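Local coordinates for putative uncharacterized protein (Ustilago maydis, PDB 4GNX), which binds single-stranded DNA as the large subunit of replication protein A, probably protecting exposed strands during replication and repair, at residues F292-V298 / R398-C404. Sequence-based numbering, arbitrary orientation.
Sequences FNVRATV and RMYMFNC
The ring of Phe292 carries Cys404 on one face. Cys404 CB sits over that face in a CH-pi contact, 3.8 Å from the centroid of the Phe292 ring. Cys404 SG lies obliquely to the same ring, in a sulfur-aromatic contact. Phe292 reaches it with CG held between its backbone N and carbonyl carbon (chi1 60°), which turns the ring across to the partner strand. The ring of Phe402 has Tyr400 CB on one face. At its edge, near the ring plane, is Val298 CG2, 4.1 Å from Phe402 CZ. The methyl of Ala296 also meets this ring, with CB 4.0 Å from Phe402 CE1. Val298 CG2 also meets the ring of Tyr400 obliquely.

The two strands run antiparallel. Phe292 with Cys404, Val294 with Phe402 and Ala296 with Tyr400 are hydrogen-bonded pairs, each with two backbone bonds. The bond from Tyr400 N to Ala296 O is the straightest, at 172°. The other sheet face carries Asn293, Arg295, Thr297, Met399, Met401 and Asn403. Met401 is bent at both chi2 and chi3, which brings its CE to the CB of Asn293, crossing that side chain at about a right angle. Thr297 OG1 lies 3.7 Å from Met399 CE.

Segment 292-298 lies on the central strand of a five-stranded antiparallel sheet, and 398-404 on the strand beside it, in the C-terminal OB-fold region. Strand 341-352 flanks 292-298, and strand 414-426 flanks 398-404. Val350 and Ile421 pack against Phe402, while Val294 and Phe292 touch helix 275-280. On the opposite face, Arg295 packs on Phe122 of a neighbouring subunit, and Thr297 on Leu9 of the same neighbouring subunit.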
loop_
_atom_site.group_PDB
_atom_site.type_symbol
_atom_site.label_atom_id
_atom_site.label_comp_id
_atom_site.label_asym_id
_atom_site.label_seq_id
_atom_site.Cartn_x
_atom_site.Cartn_y
_atom_site.Cartn_z
ATOM N N PHE C 292 3.723 -2.263 14.455
ATOM C CA PHE C 292 3.010 -2.134 13.204
ATOM C C PHE C 292 3.272 -0.802 12.540
ATOM O O PHE C 292 3.751 0.127 13.174
ATOM C CB PHE C 292 1.509 -2.318 13.427
ATOM C CG PHE C 292 0.901 -1.310 14.367
ATOM C CD1 PHE C 292 0.407 -0.087 13.888
ATOM C CD2 PHE C 292 0.798 -1.582 15.733
ATOM C CE1 PHE C 292 -0.173 0.836 14.757
ATOM C CE2 PHE C 292 0.228 -0.661 16.605
ATOM C CZ PHE C 292 -0.265 0.546 16.120
ATOM N N ASN C 293 2.952 -0.748 11.248
ATOM C CA ASN C 293 2.939 0.472 10.445
ATOM C C ASN C 293 1.530 0.790 9.995
ATOM O O ASN C 293 0.788 -0.099 9.616
ATOM C CB ASN C 293 3.836 0.308 9.222
ATOM C CG ASN C 293 5.309 0.422 9.566
ATOM O OD1 ASN C 293 5.700 1.219 10.430
ATOM N ND2 ASN C 293 6.144 -0.378 8.894
ATOM N N VAL C 294 1.169 2.064 10.050
ATOM C CA VAL C 294 -0.141 2.533 9.576
ATOM C C VAL C 294 -0.030 3.849 8.792
ATOM O O VAL C 294 0.557 4.818 9.255
ATOM C CB VAL C 294 -1.156 2.680 10.734
ATOM C CG1 VAL C 294 -2.384 3.444 10.302
ATOM C CG2 VAL C 294 -1.618 1.329 11.203
ATOM N N ARG C 295 -0.579 3.864 7.587
ATOM C CA ARG C 295 -0.774 5.113 6.862
ATOM C C ARG C 295 -2.028 5.734 7.460
ATOM O O ARG C 295 -3.097 5.121 7.396
ATOM C CB ARG C 295 -1.011 4.834 5.383
ATOM C CG ARG C 295 -0.563 5.957 4.478
ATOM C CD ARG C 295 -1.093 5.878 3.046
ATOM N NE ARG C 295 -0.870 4.628 2.307
ATOM C CZ ARG C 295 0.315 4.163 1.917
ATOM N NH1 ARG C 295 1.444 4.794 2.223
ATOM N NH2 ARG C 295 0.374 3.037 1.228
ATOM N N ALA C 296 -1.912 6.912 8.068
ATOM C CA ALA C 296 -3.083 7.595 8.619
ATOM C C ALA C 296 -2.964 9.100 8.550
ATOM O O ALA C 296 -1.865 9.634 8.328
ATOM C CB ALA C 296 -3.356 7.149 10.037
ATOM N N THR C 297 -4.095 9.779 8.725
ATOM C CA THR C 297 -4.134 11.226 8.631
ATOM C C THR C 297 -4.336 11.787 10.012
ATOM O O THR C 297 -5.216 11.320 10.747
ATOM C CB THR C 297 -5.294 11.709 7.753
ATOM O OG1 THR C 297 -5.129 11.201 6.423
ATOM C CG2 THR C 297 -5.330 13.203 7.704
ATOM N N VAL C 298 -3.536 12.791 10.373
ATOM C CA VAL C 298 -3.770 13.453 11.634
ATOM C C VAL C 298 -5.063 14.238 11.497
ATOM O O VAL C 298 -5.186 15.107 10.644
ATOM C CB VAL C 298 -2.588 14.331 12.108
ATOM C CG1 VAL C 298 -2.992 15.165 13.315
ATOM C CG2 VAL C 298 -1.394 13.463 12.469
ATOM N N ARG C 398 -2.919 16.166 7.668
ATOM C CA ARG C 398 -1.642 15.761 7.073
ATOM C C ARG C 398 -1.454 14.277 7.249
ATOM O O ARG C 398 -1.871 13.719 8.268
ATOM C CB ARG C 398 -0.470 16.488 7.716
ATOM C CG ARG C 398 -0.489 17.978 7.546
ATOM C CD ARG C 398 0.889 18.439 7.115
ATOM N NE ARG C 398 1.056 19.850 7.416
ATOM C CZ ARG C 398 1.055 20.805 6.507
ATOM N NH1 ARG C 398 0.920 20.496 5.224
ATOM N NH2 ARG C 398 1.207 22.067 6.885
ATOM N N MET C 399 -0.804 13.650 6.272
ATOM C CA MET C 399 -0.746 12.192 6.173
ATOM C C MET C 399 0.641 11.602 6.444
ATOM O O MET C 399 1.655 12.073 5.907
ATOM C CB MET C 399 -1.221 11.776 4.789
ATOM C CG MET C 399 -1.775 10.369 4.728
ATOM S SD MET C 399 -2.623 10.010 3.178
ATOM C CE MET C 399 -3.670 11.472 3.007
ATOM N N TYR C 400 0.686 10.549 7.259
ATOM C CA TYR C 400 1.978 9.966 7.653
ATOM C C TYR C 400 2.006 8.466 7.624
ATOM O O TYR C 400 0.987 7.823 7.857
ATOM C CB TYR C 400 2.373 10.395 9.080
ATOM C CG TYR C 400 2.552 11.870 9.244
ATOM C CD1 TYR C 400 1.474 12.696 9.516
ATOM C CD2 TYR C 400 3.791 12.433 9.098
ATOM C CE1 TYR C 400 1.634 14.053 9.642
ATOM C CE2 TYR C 400 3.971 13.791 9.226
ATOM C CZ TYR C 400 2.891 14.594 9.499
ATOM O OH TYR C 400 3.097 15.946 9.633
ATOM N N MET C 401 3.184 7.913 7.361
ATOM C CA MET C 401 3.464 6.546 7.746
ATOM C C MET C 401 3.874 6.571 9.200
ATOM O O MET C 401 4.799 7.284 9.573
ATOM C CB MET C 401 4.563 5.927 6.897
ATOM C CG MET C 401 4.054 5.096 5.717
ATOM S SD MET C 401 2.947 3.721 6.146
ATOM C CE MET C 401 3.777 3.066 7.596
ATOM N N PHE C 402 3.167 5.813 10.024
ATOM C CA PHE C 402 3.459 5.756 11.446
ATOM C C PHE C 402 4.001 4.397 11.845
ATOM O O PHE C 402 3.395 3.364 11.584
ATOM C CB PHE C 402 2.187 6.007 12.263
ATOM C CG PHE C 402 1.666 7.401 12.190
ATOM C CD1 PHE C 402 0.482 7.668 11.520
ATOM C CD2 PHE C 402 2.333 8.441 12.824
ATOM C CE1 PHE C 402 -0.022 8.954 11.451
ATOM C CE2 PHE C 402 1.839 9.731 12.766
ATOM C CZ PHE C 402 0.655 9.990 12.081
ATOM N N ASN C 403 5.141 4.405 12.499
ATOM C CA ASN C 403 5.695 3.188 13.037
ATOM C C ASN C 403 5.405 3.154 14.526
ATOM O O ASN C 403 5.779 4.063 15.269
ATOM C CB ASN C 403 7.198 3.122 12.767
ATOM C CG ASN C 403 7.766 1.756 13.049
ATOM O OD1 ASN C 403 7.090 0.752 12.834
ATOM N ND2 ASN C 403 9.001 1.701 13.550
ATOM N N CYS C 404 4.727 2.106 14.965
ATOM C CA CYS C 404 4.231 2.075 16.330
ATOM C C CYS C 404 4.503 0.796 17.077
ATOM O O CYS C 404 4.651 -0.278 16.488
ATOM C CB CYS C 404 2.721 2.286 16.362
ATOM S SG CYS C 404 2.116 3.623 15.334
#